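Local coordinates for protein flavohemoglobin (Malassezia yamatoensis, PDB 6O0A) that binds heme and FAD and, as in other flavohemoglobins, probably detoxifies nitric oxide by oxidising it to nitrate with electrons from NAD(P)H, at residues A172-K178 with M189-D195. Sequence-based numbering, arbitrary orientation.
Sequences AKFKLVK and MVFEPAD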
ATOM      1  N   ALA A 172       2.907  11.768  14.858  1.00 12.36           N
ATOM      2  CA  ALA A 172       3.171  13.065  15.467  1.00 12.26           C
ATOM      3  C   ALA A 172       2.200  14.089  14.899  1.00 10.08           C
ATOM      4  O   ALA A 172       1.631  13.900  13.825  1.00 14.37           O
ATOM      5  CB  ALA A 172       4.623  13.516  15.241  1.00 14.44           C
ATOM      6  N   LYS A 173       2.032  15.196  15.625  1.00 13.07           N
ATOM      7  CA  LYS A 173       1.019  16.184  15.267  1.00 13.82           C
ATOM      8  C   LYS A 173       1.516  17.094  14.150  1.00 11.96           C
ATOM      9  O   LYS A 173       2.643  17.598  14.209  1.00 14.58           O
ATOM     10  CB  LYS A 173       0.642  17.020  16.492  1.00 16.66           C
ATOM     11  CG  LYS A 173      -0.730  17.674  16.398  1.00 29.30           C
ATOM     12  CD  LYS A 173      -1.860  16.647  16.435  1.00 35.86           C
ATOM     13  CE  LYS A 173      -2.175  16.191  17.850  1.00 40.53           C
ATOM     14  NZ  LYS A 173      -3.377  15.306  17.880  1.00 32.65           N
ATOM     15  N   PHE A 174       0.675  17.290  13.134  1.00 12.43           N
ATOM     16  CA  PHE A 174       0.950  18.198  12.030  1.00 12.80           C
ATOM     17  C   PHE A 174      -0.186  19.200  11.881  1.00 14.30           C
ATOM     18  O   PHE A 174      -1.334  18.921  12.241  1.00 17.38           O
ATOM     19  CB  PHE A 174       1.134  17.440  10.699  1.00 13.37           C
ATOM     20  CG  PHE A 174       2.501  16.837  10.531  1.00 15.72           C
ATOM     21  CD1 PHE A 174       2.891  15.748  11.298  1.00 14.70           C
ATOM     22  CD2 PHE A 174       3.396  17.358   9.608  1.00 14.70           C
ATOM     23  CE1 PHE A 174       4.156  15.186  11.156  1.00 16.63           C
ATOM     24  CE2 PHE A 174       4.671  16.805   9.456  1.00 15.58           C
ATOM     25  CZ  PHE A 174       5.046  15.710  10.231  1.00 14.19           C
ATOM     26  N   LYS A 175       0.145  20.361  11.331  1.00 12.97           N
ATOM     27  CA  LYS A 175      -0.827  21.403  11.047  1.00 14.60           C
ATOM     28  C   LYS A 175      -1.020  21.523   9.537  1.00 17.65           C
ATOM     29  O   LYS A 175      -0.054  21.476   8.764  1.00 15.12           O
ATOM     30  CB  LYS A 175      -0.366  22.739  11.646  1.00 14.88           C
ATOM     31  CG  LYS A 175      -1.221  23.947  11.273  1.00 26.64           C
ATOM     32  CD  LYS A 175      -0.383  25.222  11.301  1.00 42.31           C
ATOM     33  CE  LYS A 175      -0.859  26.193  12.357  1.00 49.62           C
ATOM     34  NZ  LYS A 175      -0.114  27.488  12.281  1.00 51.23           N
ATOM     35  N   LEU A 176      -2.269  21.671   9.118  1.00 14.76           N
ATOM     36  CA  LEU A 176      -2.572  21.887   7.707  1.00 13.52           C
ATOM     37  C   LEU A 176      -2.265  23.344   7.364  1.00 16.44           C
ATOM     38  O   LEU A 176      -2.904  24.262   7.892  1.00 17.78           O
ATOM     39  CB  LEU A 176      -4.032  21.521   7.428  1.00 14.05           C
ATOM     40  CG  LEU A 176      -4.493  21.774   5.989  1.00 15.76           C
ATOM     41  CD1 LEU A 176      -3.659  20.954   4.965  1.00 12.75           C
ATOM     42  CD2 LEU A 176      -5.985  21.459   5.828  1.00 13.98           C
ATOM     43  N   VAL A 177      -1.275  23.575   6.500  1.00 14.17           N
ATOM     44  CA  VAL A 177      -0.861  24.937   6.172  1.00 16.52           C
ATOM     45  C   VAL A 177      -1.312  25.386   4.788  1.00 20.31           C
ATOM     46  O   VAL A 177      -1.359  26.602   4.539  1.00 17.91           O
ATOM     47  CB  VAL A 177       0.667  25.127   6.320  1.00 19.35           C
ATOM     48  CG1 VAL A 177       1.113  24.828   7.760  1.00 19.05           C
ATOM     49  CG2 VAL A 177       1.433  24.261   5.313  1.00 18.77           C
ATOM     50  N   LYS A 178      -1.639  24.463   3.883  1.00 15.42           N
ATOM     51  CA  LYS A 178      -2.107  24.843   2.557  1.00 18.17           C
ATOM     52  C   LYS A 178      -3.059  23.778   2.031  1.00 17.64           C
ATOM     53  O   LYS A 178      -2.795  22.579   2.146  1.00 14.14           O
ATOM     54  CB  LYS A 178      -0.947  25.043   1.576  1.00 14.84           C
ATOM     55  CG  LYS A 178      -1.363  25.704   0.271  1.00 20.93           C
ATOM     56  CD  LYS A 178      -0.164  25.938  -0.644  1.00 29.86           C
ATOM     57  CE  LYS A 178      -0.559  26.772  -1.857  1.00 37.38           C
ATOM     58  NZ  LYS A 178       0.595  26.975  -2.766  1.00 42.43           N
ATOM     59  N   MET A 189      -2.947  18.874  -0.291  1.00 11.25           N
ATOM     60  CA  MET A 189      -2.828  19.332   1.096  1.00  8.49           C
ATOM     61  C   MET A 189      -1.371  19.327   1.535  1.00 13.58           C
ATOM     62  O   MET A 189      -0.664  18.338   1.324  1.00 14.02           O
ATOM     63  CB  MET A 189      -3.658  18.426   2.010  1.00 11.04           C
ATOM     64  CG  MET A 189      -5.107  18.347   1.533  1.00 12.76           C
ATOM     65  SD  MET A 189      -6.110  17.255   2.576  1.00 16.53           S
ATOM     66  CE  MET A 189      -6.199  18.235   4.068  1.00 22.30           C
ATOM     67  N   VAL A 190      -0.925  20.416   2.159  1.00 13.68           N
ATOM     68  CA  VAL A 190       0.440  20.520   2.676  1.00 12.79           C
ATOM     69  C   VAL A 190       0.387  20.671   4.191  1.00 13.57           C
ATOM     70  O   VAL A 190      -0.285  21.576   4.700  1.00 13.39           O
ATOM     71  CB  VAL A 190       1.200  21.704   2.058  1.00 16.50           C
ATOM     72  CG1 VAL A 190       2.621  21.782   2.649  1.00 16.18           C
ATOM     73  CG2 VAL A 190       1.243  21.589   0.514  1.00 15.16           C
ATOM     74  N   PHE A 191       1.127  19.808   4.903  1.00 12.44           N
ATOM     75  CA  PHE A 191       1.188  19.795   6.360  1.00 12.60           C
ATOM     76  C   PHE A 191       2.599  20.117   6.852  1.00 15.95           C
ATOM     77  O   PHE A 191       3.594  19.764   6.208  1.00 13.47           O
ATOM     78  CB  PHE A 191       0.787  18.420   6.928  1.00 11.37           C
ATOM     79  CG  PHE A 191      -0.648  18.026   6.672  1.00 15.83           C
ATOM     80  CD1 PHE A 191      -1.013  17.392   5.491  1.00 15.99           C
ATOM     81  CD2 PHE A 191      -1.618  18.260   7.626  1.00 16.82           C
ATOM     82  CE1 PHE A 191      -2.331  17.012   5.266  1.00 16.17           C
ATOM     83  CE2 PHE A 191      -2.936  17.883   7.413  1.00 14.55           C
ATOM     84  CZ  PHE A 191      -3.295  17.269   6.227  1.00 14.14           C
ATOM     85  N   GLU A 192       2.693  20.753   8.014  1.00 15.03           N
ATOM     86  CA  GLU A 192       3.973  20.978   8.671  1.00 12.80           C
ATOM     87  C   GLU A 192       3.880  20.549  10.123  1.00 13.82           C
ATOM     88  O   GLU A 192       2.784  20.509  10.694  1.00 14.38           O
ATOM     89  CB  GLU A 192       4.396  22.454   8.579  1.00 15.33           C
ATOM     90  CG  GLU A 192       4.820  22.820   7.159  1.00 12.96           C
ATOM     91  CD  GLU A 192       5.169  24.286   7.006  1.00 17.71           C
ATOM     92  OE1 GLU A 192       5.173  25.004   8.024  1.00 22.18           O
ATOM     93  OE2 GLU A 192       5.435  24.712   5.864  1.00 20.19           O
ATOM     94  N   PRO A 193       5.004  20.192  10.745  1.00 15.31           N
ATOM     95  CA  PRO A 193       4.939  19.724  12.140  1.00 13.47           C
ATOM     96  C   PRO A 193       4.320  20.767  13.053  1.00 16.01           C
ATOM     97  O   PRO A 193       4.582  21.970  12.933  1.00 16.17           O
ATOM     98  CB  PRO A 193       6.404  19.465  12.507  1.00 18.69           C
ATOM     99  CG  PRO A 193       7.061  19.179  11.223  1.00 20.90           C
ATOM    100  CD  PRO A 193       6.353  20.034  10.179  1.00 22.09           C
ATOM    101  N   ALA A 194       3.497  20.283  13.981  1.00 15.37           N
ATOM    102  CA  ALA A 194       2.902  21.093  15.032  1.00 18.35           C
ATOM    103  C   ALA A 194       3.409  20.676  16.401  1.00 20.23           C
ATOM    104  O   ALA A 194       2.870  21.123  17.418  1.00 19.93           O
ATOM    105  CB  ALA A 194       1.372  21.001  14.984  1.00 17.06           C
ATOM    106  N   ASP A 195       4.395  19.786  16.454  1.00 12.91           N
ATOM    107  CA  ASP A 195       5.134  19.552  17.680  1.00 13.25           C
ATOM    108  C   ASP A 195       6.609  19.472  17.294  1.00 17.89           C
ATOM    109  O   ASP A 195       6.984  19.786  16.162  1.00 18.23           O
ATOM    110  CB  ASP A 195       4.565  18.343  18.448  1.00 16.44           C
ATOM    111  CG  ASP A 195       4.665  17.029  17.696  1.00 19.43           C
ATOM    112  OD1 ASP A 195       5.649  16.829  16.955  1.00 17.32           O
ATOM    113  OD2 ASP A 195       3.751  16.177  17.868  1.00 16.49           O
TER
HETATM  114  O   HOH W   1       5.314  16.835  14.199  1.00 15.89           O
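Leu176 and Phe191 form a non-hydrogen-bonded pair on the buried face of two antiparallel strands, 172-178 and 189-193. Leu176 turns CG away from its backbone N (chi1 177°), which lays CD1 over one face of the Phe191 ring, 4.0 Å from the centroid, while CD2 packs 3.7 Å from Met189 CE; the Leu176 and Met189 side chains cross at about a right angle. Further along, Phe174 lies alongside Pro193, whose CA sits over the phenyl face in a CH-pi contact; Pro193 CD touches Phe174 CE2 at 3.7 Å. Ile261 of strand 258-262, next to 171-181, and Ile236 of strand 234-239, next to 186-193, touch Phe191 from the two flanking strands. The other face is looser: Lys175 pairs there with Glu192 and Lys178 with Val190, the lysine ends lead away from the partner strand, and Glu192 OE2 bonds to Gln233. Lys175 N gives a 2.7 Å hydrogen bond to Glu192 O and Glu192 N one of 2.9 Å back to Lys175 O. Past the strand end, Asp195 OD2 takes Lys173 N (3.0 Å) from above the carboxylate plane, and a water links OD1 to Lys173 O. At the opposite end Val190 O accepts both Val177 N (2.9 Å) and, more distantly, Lys178 N (3.3 Å). That shared acceptor marks a classic beta bulge in a hairpin of the antiparallel FAD-binding barrel of the ferredoxin-reductase type.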